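PDB 4EU0: PelD, which binds cyclic-di-GMP and probably acts as its membrane-bound effector in pellicle formation by Pseudomonas aeruginosa, this piece carrying the GAF and degenerate GGDEF domains. Local coordinates for residues A[182-194]-A[220-234]. Numbering follows the deposited sequence.
Sequences GLPACLYAFELTD and NDEGRRVLLVLLPLT. With C2E (9,9'-[(2R,3R,3aS,5S,7aR,9R,10R,10aS,12S,14aR)-3,5,10,12-tetrahydroxy-5,12-dioxidooctahydro-2H,7H-difuro[3,2-d:3',2'-j][1,3,7,9,2,8]tetraoxadiphosphacyclododecine-2,9-diyl]bis(2-amino-1,9-dihydro-6H-purin-6-one)), chain B.
Tyr188 and Val229 form a hydrogen-bonded pair near the centre of two antiparallel strands, 185-192 and 225-231, whose axes approach to 4.6 Å; Tyr188 N to Val229 O and Val229 N to Tyr188 O both measure 2.8 Å. Side chains then alternate between the two faces. On one, Leu231 CD1 meets the edge of the Tyr188 ring at CD2, 3.6 Å away and in the ring plane, while Val229 CG2 likewise abuts the Phe190 ring edge at CE2. Helices 198-207 and 236-253 pack on this face, and Tyr188 OH bonds to Ser239 O. Strands 185-192 and 225-231 are the two inner strands of the four-stranded antiparallel sheet of the GGDEF domain, the turn at Asn220 to Gly223 making a hairpin of 214-219 and 225-231. On the opposite face Leu187 CD2 packs against Leu228 CG at 3.8 Å, and Glu191 reaches out, CG anti to its backbone N (chi1 -178°) and the chain extended, to a salt bridge with Arg224: NE lies 2.7 Å from OE2, above the carboxylate plane. OE1 forms a second salt bridge, with Arg268 of neighbouring strand 265-272. Thr193 CG2 lies over one face of the Arg224 guanidinium, offset toward the rim. Beyond the Leu192 N to Arg225 O bond, a water donates to Leu192 O and accepts from Arg225 N. At the other end, Thr234 N bonds to Pro184 O, and Thr234 OG1, itself donating to Pro232 O, accepts a 3.1 Å hydrogen bond from N2 of a cyclic-di-GMP guanine.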
ATOM      1  N   GLY A 182      -5.708  -5.822  10.470  1.00 20.19           N
ATOM      2  CA  GLY A 182      -5.139  -5.316  11.724  1.00 19.94           C
ATOM      3  C   GLY A 182      -3.693  -4.875  11.590  1.00 18.80           C
ATOM      4  O   GLY A 182      -2.953  -4.863  12.577  1.00 19.91           O
ATOM      5  N   LEU A 183      -3.286  -4.512  10.371  1.00 17.52           N
ATOM      6  CA  LEU A 183      -1.896  -4.110  10.120  1.00 16.51           C
ATOM      7  C   LEU A 183      -1.676  -2.665  10.533  1.00 15.88           C
ATOM      8  O   LEU A 183      -2.540  -1.825  10.298  1.00 15.47           O
ATOM      9  CB  LEU A 183      -1.520  -4.300   8.643  1.00 16.25           C
ATOM     10  CG  LEU A 183      -1.548  -5.750   8.142  1.00 17.33           C
ATOM     11  CD1 LEU A 183      -1.034  -5.784   6.711  1.00 18.76           C
ATOM     12  CD2 LEU A 183      -0.736  -6.679   9.022  1.00 20.14           C
ATOM     13  N   PRO A 184      -0.515  -2.373  11.160  1.00 15.68           N
ATOM     14  CA  PRO A 184      -0.252  -1.020  11.640  1.00 15.30           C
ATOM     15  C   PRO A 184       0.257  -0.059  10.571  1.00 14.24           C
ATOM     16  O   PRO A 184       0.933  -0.465   9.623  1.00 13.24           O
ATOM     17  CB  PRO A 184       0.818  -1.241  12.723  1.00 16.09           C
ATOM     18  CG  PRO A 184       1.574  -2.444  12.251  1.00 16.83           C
ATOM     19  CD  PRO A 184       0.554  -3.317  11.551  1.00 16.68           C
ATOM     20  N   ALA A 185      -0.105   1.211  10.727  1.00 13.56           N
ATOM     21  CA  ALA A 185       0.478   2.294   9.946  1.00 12.86           C
ATOM     22  C   ALA A 185       0.354   3.566  10.763  1.00 13.12           C
ATOM     23  O   ALA A 185      -0.463   3.633  11.681  1.00 13.44           O
ATOM     24  CB  ALA A 185      -0.247   2.452   8.610  1.00 12.59           C
ATOM     25  N   CYS A 186       1.161   4.572  10.425  1.00 13.11           N
ATOM     26  CA  CYS A 186       1.155   5.836  11.144  1.00 14.25           C
ATOM     27  C   CYS A 186       1.094   6.989  10.159  1.00 13.56           C
ATOM     28  O   CYS A 186       1.778   6.957   9.133  1.00 13.87           O
ATOM     29  CB  CYS A 186       2.438   5.971  11.965  1.00 15.12           C
ATOM     30  SG  CYS A 186       2.367   7.250  13.229  1.00 20.51           S
ATOM     31  N   LEU A 187       0.280   7.991  10.480  1.00 13.66           N
ATOM     32  CA  LEU A 187       0.296   9.269   9.781  1.00 13.60           C
ATOM     33  C   LEU A 187       0.936  10.316  10.678  1.00 13.31           C
ATOM     34  O   LEU A 187       0.515  10.493  11.825  1.00 15.66           O
ATOM     35  CB  LEU A 187      -1.126   9.749   9.466  1.00 14.89           C
ATOM     36  CG  LEU A 187      -1.702   9.836   8.057  1.00 16.48           C
ATOM     37  CD1 LEU A 187      -3.064  10.562   8.122  1.00 16.04           C
ATOM     38  CD2 LEU A 187      -0.756  10.505   7.052  1.00 16.37           C
ATOM     39  N   TYR A 188       1.943  11.009  10.162  1.00 11.81           N
ATOM     40  CA  TYR A 188       2.469  12.178  10.845  1.00 11.59           C
ATOM     41  C   TYR A 188       2.106  13.423  10.063  1.00 11.96           C
ATOM     42  O   TYR A 188       2.162  13.431   8.832  1.00 13.45           O
ATOM     43  CB  TYR A 188       3.989  12.111  10.950  1.00 11.74           C
ATOM     44  CG  TYR A 188       4.516  11.238  12.071  1.00 11.10           C
ATOM     45  CD1 TYR A 188       4.556  11.708  13.374  1.00 12.90           C
ATOM     46  CD2 TYR A 188       5.022   9.959  11.812  1.00 10.84           C
ATOM     47  CE1 TYR A 188       5.057  10.912  14.418  1.00 14.60           C
ATOM     48  CE2 TYR A 188       5.526   9.150  12.848  1.00 13.61           C
ATOM     49  CZ  TYR A 188       5.539   9.640  14.141  1.00 13.58           C
ATOM     50  OH  TYR A 188       6.034   8.884  15.173  1.00 18.30           O
ATOM     51  N   ALA A 189       1.757  14.476  10.788  1.00 11.01           N
ATOM     52  CA  ALA A 189       1.600  15.792  10.177  1.00 11.02           C
ATOM     53  C   ALA A 189       2.585  16.720  10.847  1.00 11.13           C
ATOM     54  O   ALA A 189       2.526  16.904  12.066  1.00 11.79           O
ATOM     55  CB  ALA A 189       0.191  16.291  10.360  1.00 11.89           C
ATOM     56  N   PHE A 190       3.491  17.298  10.064  1.00 10.59           N
ATOM     57  CA  PHE A 190       4.426  18.283  10.588  1.00 10.96           C
ATOM     58  C   PHE A 190       3.941  19.663  10.195  1.00 11.65           C
ATOM     59  O   PHE A 190       3.971  20.025   9.019  1.00 11.56           O
ATOM     60  CB  PHE A 190       5.849  18.022  10.074  1.00  9.91           C
ATOM     61  CG  PHE A 190       6.390  16.671  10.444  1.00 10.43           C
ATOM     62  CD1 PHE A 190       7.022  16.475  11.664  1.00 12.22           C
ATOM     63  CD2 PHE A 190       6.295  15.596   9.564  1.00 10.17           C
ATOM     64  CE1 PHE A 190       7.522  15.221  12.029  1.00 12.71           C
ATOM     65  CE2 PHE A 190       6.809  14.335   9.908  1.00  8.84           C
ATOM     66  CZ  PHE A 190       7.422  14.147  11.136  1.00 11.45           C
ATOM     67  N   GLU A 191       3.449  20.418  11.176  1.00 12.66           N
ATOM     68  CA  GLU A 191       2.966  21.764  10.926  1.00 13.77           C
ATOM     69  C   GLU A 191       4.097  22.740  11.207  1.00 13.82           C
ATOM     70  O   GLU A 191       4.662  22.747  12.295  1.00 13.36           O
ATOM     71  CB  GLU A 191       1.755  22.074  11.805  1.00 15.14           C
ATOM     72  CG  GLU A 191       1.167  23.456  11.550  1.00 17.98           C
ATOM     73  CD  GLU A 191       0.110  23.863  12.564  1.00 23.01           C
ATOM     74  OE1 GLU A 191      -0.073  23.162  13.585  1.00 24.30           O
ATOM     75  OE2 GLU A 191      -0.536  24.908  12.332  1.00 25.53           O
ATOM     76  N   LEU A 192       4.442  23.543  10.206  1.00 14.02           N
ATOM     77  CA  LEU A 192       5.608  24.405  10.309  1.00 14.87           C
ATOM     78  C   LEU A 192       5.166  25.830  10.609  1.00 16.30           C
ATOM     79  O   LEU A 192       4.725  26.562   9.720  1.00 18.06           O
ATOM     80  CB  LEU A 192       6.463  24.312   9.037  1.00 14.31           C
ATOM     81  CG  LEU A 192       6.717  22.876   8.540  1.00 14.14           C
ATOM     82  CD1 LEU A 192       7.653  22.881   7.330  1.00 15.11           C
ATOM     83  CD2 LEU A 192       7.270  21.976   9.626  1.00 14.41           C
ATOM     84  N   THR A 193       5.292  26.211  11.876  1.00 17.02           N
ATOM     85  CA  THR A 193       4.674  27.432  12.388  1.00 18.29           C
ATOM     86  C   THR A 193       5.576  28.657  12.334  1.00 18.88           C
ATOM     87  O   THR A 193       5.118  29.776  12.574  1.00 20.24           O
ATOM     88  CB  THR A 193       4.167  27.236  13.834  1.00 18.77           C
ATOM     89  OG1 THR A 193       5.281  27.057  14.717  1.00 18.63           O
ATOM     90  CG2 THR A 193       3.260  26.023  13.916  1.00 19.43           C
ATOM     91  N   ASP A 194       6.863  28.443  12.065  1.00 18.69           N
ATOM     92  CA  ASP A 194       7.821  29.545  11.992  1.00 19.55           C
ATOM     93  C   ASP A 194       8.282  29.679  10.548  1.00 19.49           C
ATOM     94  O   ASP A 194       9.035  28.834  10.060  1.00 19.39           O
ATOM     95  CB  ASP A 194       9.019  29.280  12.910  1.00 19.20           C
ATOM     96  CG  ASP A 194       9.951  30.493  13.057  1.00 20.87           C
ATOM     97  OD1 ASP A 194      10.186  31.254  12.085  1.00 19.29           O
ATOM     98  OD2 ASP A 194      10.468  30.680  14.170  1.00 24.09           O
ATOM     99  N   ASN A 220      -2.102  24.721   5.138  1.00 22.59           N
ATOM    100  CA  ASN A 220      -3.375  24.648   5.861  1.00 23.79           C
ATOM    101  C   ASN A 220      -4.163  25.965   5.855  1.00 25.66           C
ATOM    102  O   ASN A 220      -3.744  26.944   5.228  1.00 26.07           O
ATOM    103  CB  ASN A 220      -3.196  24.072   7.279  1.00 23.20           C
ATOM    104  CG  ASN A 220      -2.550  25.044   8.262  1.00 23.63           C
ATOM    105  OD1 ASN A 220      -2.314  26.222   7.967  1.00 23.17           O
ATOM    106  ND2 ASN A 220      -2.259  24.539   9.456  1.00 24.61           N
ATOM    107  N   ASP A 221      -5.298  25.980   6.549  1.00 27.06           N
ATOM    108  CA  ASP A 221      -6.194  27.139   6.549  1.00 29.70           C
ATOM    109  C   ASP A 221      -5.625  28.369   7.270  1.00 30.10           C
ATOM    110  O   ASP A 221      -6.180  29.463   7.162  1.00 31.56           O
ATOM    111  CB  ASP A 221      -7.570  26.756   7.116  1.00 31.38           C
ATOM    112  CG  ASP A 221      -7.518  26.364   8.586  1.00 32.32           C
ATOM    113  OD1 ASP A 221      -6.412  26.157   9.134  1.00 32.17           O
ATOM    114  OD2 ASP A 221      -8.604  26.270   9.198  1.00 36.94           O
ATOM    115  N   GLU A 222      -4.529  28.186   8.001  1.00 28.80           N
ATOM    116  CA  GLU A 222      -3.825  29.301   8.638  1.00 29.61           C
ATOM    117  C   GLU A 222      -2.652  29.772   7.767  1.00 28.55           C
ATOM    118  O   GLU A 222      -1.907  30.681   8.147  1.00 29.01           O
ATOM    119  CB  GLU A 222      -3.337  28.906  10.037  1.00 29.46           C
ATOM    120  CG  GLU A 222      -4.450  28.495  11.015  1.00 32.66           C
ATOM    121  CD  GLU A 222      -5.232  29.669  11.570  1.00 37.89           C
ATOM    122  OE1 GLU A 222      -4.713  30.364  12.470  1.00 40.10           O
ATOM    123  OE2 GLU A 222      -6.381  29.885  11.124  1.00 40.68           O
ATOM    124  N   GLY A 223      -2.499  29.144   6.603  1.00 27.55           N
ATOM    125  CA  GLY A 223      -1.458  29.504   5.638  1.00 26.58           C
ATOM    126  C   GLY A 223      -0.097  28.883   5.903  1.00 24.57           C
ATOM    127  O   GLY A 223       0.899  29.264   5.275  1.00 24.16           O
ATOM    128  N   ARG A 224      -0.052  27.922   6.822  1.00 22.93           N
ATOM    129  CA  ARG A 224       1.208  27.305   7.222  1.00 21.17           C
ATOM    130  C   ARG A 224       1.508  26.068   6.410  1.00 18.76           C
ATOM    131  O   ARG A 224       0.592  25.355   5.979  1.00 18.37           O
ATOM    132  CB  ARG A 224       1.192  26.956   8.707  1.00 21.24           C
ATOM    133  CG  ARG A 224       1.115  28.173   9.603  1.00 25.53           C
ATOM    134  CD  ARG A 224       1.555  27.822  10.989  1.00 29.94           C
ATOM    135  NE  ARG A 224       0.451  27.367  11.817  1.00 34.41           N
ATOM    136  CZ  ARG A 224       0.059  27.961  12.939  1.00 35.69           C
ATOM    137  NH1 ARG A 224       0.682  29.046  13.384  1.00 37.86           N
ATOM    138  NH2 ARG A 224      -0.961  27.462  13.620  1.00 37.80           N
ATOM    139  N   ARG A 225       2.797  25.817   6.203  1.00 17.27           N
ATOM    140  CA  ARG A 225       3.240  24.585   5.563  1.00 16.36           C
ATOM    141  C   ARG A 225       2.885  23.418   6.468  1.00 15.62           C
ATOM    142  O   ARG A 225       3.140  23.449   7.676  1.00 15.00           O
ATOM    143  CB  ARG A 225       4.753  24.607   5.341  1.00 15.63           C
ATOM    144  CG  ARG A 225       5.258  25.729   4.461  1.00 17.58           C
ATOM    145  CD  ARG A 225       6.793  25.746   4.467  1.00 18.47           C
ATOM    146  NE  ARG A 225       7.343  26.764   3.565  1.00 19.50           N
ATOM    147  CZ  ARG A 225       7.561  26.581   2.266  1.00 22.87           C
ATOM    148  NH1 ARG A 225       7.270  25.421   1.688  1.00 24.17           N
ATOM    149  NH2 ARG A 225       8.069  27.566   1.529  1.00 23.38           N
ATOM    150  N   VAL A 226       2.282  22.390   5.882  1.00 15.67           N
ATOM    151  CA  VAL A 226       2.054  21.134   6.583  1.00 15.25           C
ATOM    152  C   VAL A 226       2.600  20.046   5.682  1.00 14.69           C
ATOM    153  O   VAL A 226       2.216  19.973   4.509  1.00 15.58           O
ATOM    154  CB  VAL A 226       0.554  20.856   6.832  1.00 15.92           C
ATOM    155  CG1 VAL A 226       0.353  19.435   7.369  1.00 15.63           C
ATOM    156  CG2 VAL A 226      -0.057  21.896   7.777  1.00 16.99           C
ATOM    157  N   LEU A 227       3.510  19.236   6.222  1.00 13.75           N
ATOM    158  CA  LEU A 227       3.975  18.057   5.514  1.00 13.50           C
ATOM    159  C   LEU A 227       3.364  16.817   6.140  1.00 13.26           C
ATOM    160  O   LEU A 227       3.633  16.495   7.302  1.00 13.30           O
ATOM    161  CB  LEU A 227       5.494  17.964   5.514  1.00 14.23           C
ATOM    162  CG  LEU A 227       5.996  16.791   4.660  1.00 15.82           C
ATOM    163  CD1 LEU A 227       5.855  17.081   3.158  1.00 18.01           C
ATOM    164  CD2 LEU A 227       7.418  16.517   4.973  1.00 17.14           C
ATOM    165  N   LEU A 228       2.526  16.138   5.366  1.00 12.88           N
ATOM    166  CA  LEU A 228       1.936  14.883   5.792  1.00 12.16           C
ATOM    167  C   LEU A 228       2.856  13.756   5.375  1.00 11.42           C
ATOM    168  O   LEU A 228       3.352  13.735   4.244  1.00 12.25           O
ATOM    169  CB  LEU A 228       0.605  14.698   5.084  1.00 13.73           C
ATOM    170  CG  LEU A 228      -0.609  14.072   5.743  1.00 16.15           C
ATOM    171  CD1 LEU A 228      -0.701  14.326   7.255  1.00 18.20           C
ATOM    172  CD2 LEU A 228      -1.819  14.638   4.972  1.00 14.25           C
ATOM    173  N   VAL A 229       3.096  12.822   6.281  1.00  9.69           N
ATOM    174  CA  VAL A 229       3.871  11.627   5.949  1.00 10.00           C
ATOM    175  C   VAL A 229       3.113  10.394   6.402  1.00 10.46           C
ATOM    176  O   VAL A 229       2.808  10.253   7.579  1.00 11.03           O
ATOM    177  CB  VAL A 229       5.277  11.605   6.611  1.00  9.59           C
ATOM    178  CG1 VAL A 229       6.083  10.430   6.066  1.00 11.74           C
ATOM    179  CG2 VAL A 229       6.022  12.916   6.364  1.00  9.53           C
ATOM    180  N   LEU A 230       2.836   9.496   5.461  1.00 10.19           N
ATOM    181  CA  LEU A 230       2.263   8.195   5.794  1.00 10.52           C
ATOM    182  C   LEU A 230       3.370   7.140   5.847  1.00 10.35           C
ATOM    183  O   LEU A 230       4.211   7.046   4.950  1.00 10.23           O
ATOM    184  CB  LEU A 230       1.205   7.792   4.757  1.00 10.85           C
ATOM    185  CG  LEU A 230       0.617   6.383   4.917  1.00 11.87           C
ATOM    186  CD1 LEU A 230      -0.350   6.304   6.105  1.00 12.69           C
ATOM    187  CD2 LEU A 230      -0.074   5.927   3.626  1.00 13.49           C
ATOM    188  N   LEU A 231       3.353   6.345   6.912  1.00 10.72           N
ATOM    189  CA  LEU A 231       4.265   5.237   7.094  1.00 10.96           C
ATOM    190  C   LEU A 231       3.487   3.923   7.016  1.00 11.16           C
ATOM    191  O   LEU A 231       3.003   3.429   8.041  1.00 10.63           O
ATOM    192  CB  LEU A 231       4.931   5.335   8.477  1.00 11.73           C
ATOM    193  CG  LEU A 231       5.871   6.517   8.761  1.00 13.02           C
ATOM    194  CD1 LEU A 231       5.122   7.849   8.851  1.00 14.17           C
ATOM    195  CD2 LEU A 231       6.579   6.211  10.083  1.00 12.94           C
ATOM    196  N   PRO A 232       3.357   3.352   5.801  1.00 11.30           N
ATOM    197  CA  PRO A 232       2.588   2.108   5.669  1.00 11.54           C
ATOM    198  C   PRO A 232       3.296   0.925   6.308  1.00 11.58           C
ATOM    199  O   PRO A 232       4.525   0.919   6.418  1.00 11.48           O
ATOM    200  CB  PRO A 232       2.522   1.901   4.145  1.00 11.65           C
ATOM    201  CG  PRO A 232       2.804   3.262   3.552  1.00 12.44           C
ATOM    202  CD  PRO A 232       3.838   3.821   4.494  1.00 11.33           C
ATOM    203  N   LEU A 233       2.514  -0.069   6.724  1.00 11.44           N
ATOM    204  CA  LEU A 233       3.055  -1.333   7.218  1.00 12.15           C
ATOM    205  C   LEU A 233       4.167  -1.119   8.251  1.00 12.86           C
ATOM    206  O   LEU A 233       5.203  -1.745   8.186  1.00 13.32           O
ATOM    207  CB  LEU A 233       3.565  -2.188   6.049  1.00 12.89           C
ATOM    208  CG  LEU A 233       2.535  -2.489   4.961  1.00 12.71           C
ATOM    209  CD1 LEU A 233       3.190  -3.128   3.752  1.00 14.68           C
ATOM    210  CD2 LEU A 233       1.447  -3.397   5.507  1.00 14.65           C
ATOM    211  N   THR A 234       3.911  -0.230   9.205  1.00 13.33           N
ATOM    212  CA  THR A 234       4.903   0.176  10.183  1.00 14.42           C
ATOM    213  C   THR A 234       4.302   0.121  11.580  1.00 15.03           C
ATOM    214  O   THR A 234       3.271   0.743  11.831  1.00 14.87           O
ATOM    215  CB  THR A 234       5.398   1.592   9.859  1.00 14.29           C
ATOM    216  OG1 THR A 234       6.095   1.551   8.612  1.00 14.53           O
ATOM    217  CG2 THR A 234       6.339   2.123  10.948  1.00 14.91           C
TER
HETATM  218  P1  C2E B 501      17.255   3.152  11.588  1.00 28.65           P
HETATM  219  O2P C2E B 501      17.836   3.616  12.906  1.00 28.87           O
HETATM  220  O1P C2E B 501      17.384   4.039  10.376  1.00 27.20           O
HETATM  221  O5' C2E B 501      15.712   2.796  11.787  1.00 25.65           O
HETATM  222  C5' C2E B 501      15.247   2.011  12.884  1.00 25.71           C
HETATM  223  C4' C2E B 501      13.786   1.618  12.692  1.00 24.66           C
HETATM  224  O4' C2E B 501      12.941   2.774  12.816  1.00 22.09           O
HETATM  225  C3' C2E B 501      13.449   1.007  11.336  1.00 24.91           C
HETATM  226  O3' C2E B 501      13.613  -0.414  11.264  1.00 27.33           O
HETATM  227  C2' C2E B 501      11.994   1.368  11.180  1.00 22.79           C
HETATM  228  O2' C2E B 501      11.211   0.469  11.973  1.00 24.25           O
HETATM  229  C1' C2E B 501      11.921   2.737  11.820  1.00 19.87           C
HETATM  230  N9  C2E B 501      12.167   3.804  10.807  1.00 17.22           N
HETATM  231  C8  C2E B 501      13.244   4.605  10.739  1.00 16.12           C
HETATM  232  N7  C2E B 501      13.142   5.474   9.699  1.00 15.90           N
HETATM  233  C5  C2E B 501      11.961   5.220   9.105  1.00 15.74           C
HETATM  234  C6  C2E B 501      11.226   5.754   7.949  1.00 14.98           C
HETATM  235  O6  C2E B 501      11.752   6.767   7.228  1.00 14.72           O
HETATM  236  N1  C2E B 501      10.024   5.215   7.642  1.00 16.45           N
HETATM  237  C2  C2E B 501       9.478   4.183   8.342  1.00 16.16           C
HETATM  238  N2  C2E B 501       8.277   3.709   7.945  1.00 17.22           N
HETATM  239  N3  C2E B 501      10.107   3.640   9.421  1.00 16.43           N
HETATM  240  C4  C2E B 501      11.321   4.110   9.831  1.00 16.12           C
HETATM  241  P11 C2E B 501      13.922  -1.109   9.844  1.00 28.16           P
HETATM  242  O21 C2E B 501      13.915  -2.619  10.022  1.00 29.01           O
HETATM  243  O11 C2E B 501      13.089  -0.508   8.730  1.00 27.12           O
HETATM  244  O5A C2E B 501      15.452  -0.690   9.605  1.00 28.18           O
HETATM  245  C5A C2E B 501      16.457  -1.043  10.554  1.00 28.42           C
HETATM  246  C4A C2E B 501      17.766  -0.407  10.129  1.00 28.58           C
HETATM  247  O4A C2E B 501      18.100  -0.794   8.795  1.00 27.99           O
HETATM  248  C3A C2E B 501      17.665   1.103  10.056  1.00 28.38           C
HETATM  249  O3A C2E B 501      17.918   1.719  11.301  1.00 28.48           O
HETATM  250  C2A C2E B 501      18.700   1.484   9.031  1.00 29.12           C
HETATM  251  O2A C2E B 501      20.008   1.489   9.620  1.00 30.25           O
HETATM  252  C1A C2E B 501      18.586   0.331   8.058  1.00 28.26           C
HETATM  253  N91 C2E B 501      17.649   0.689   6.958  1.00 27.82           N
HETATM  254  C81 C2E B 501      16.394   0.237   6.778  1.00 27.76           C
HETATM  255  N71 C2E B 501      15.833   0.764   5.659  1.00 27.60           N
HETATM  256  C51 C2E B 501      16.749   1.581   5.103  1.00 28.34           C
HETATM  257  C61 C2E B 501      16.830   2.454   3.906  1.00 28.75           C
HETATM  258  O61 C2E B 501      15.786   2.573   3.047  1.00 31.29           O
HETATM  259  N11 C2E B 501      17.976   3.139   3.692  1.00 30.07           N
HETATM  260  C21 C2E B 501      19.040   3.046   4.530  1.00 29.28           C
HETATM  261  N21 C2E B 501      20.159   3.760   4.250  1.00 31.12           N
HETATM  262  N31 C2E B 501      19.033   2.260   5.638  1.00 29.63           N
HETATM  263  C41 C2E B 501      17.940   1.524   5.964  1.00 27.93           C
HETATM  264  O   HOH W   1       4.705  27.649   7.385  1.00 14.18           O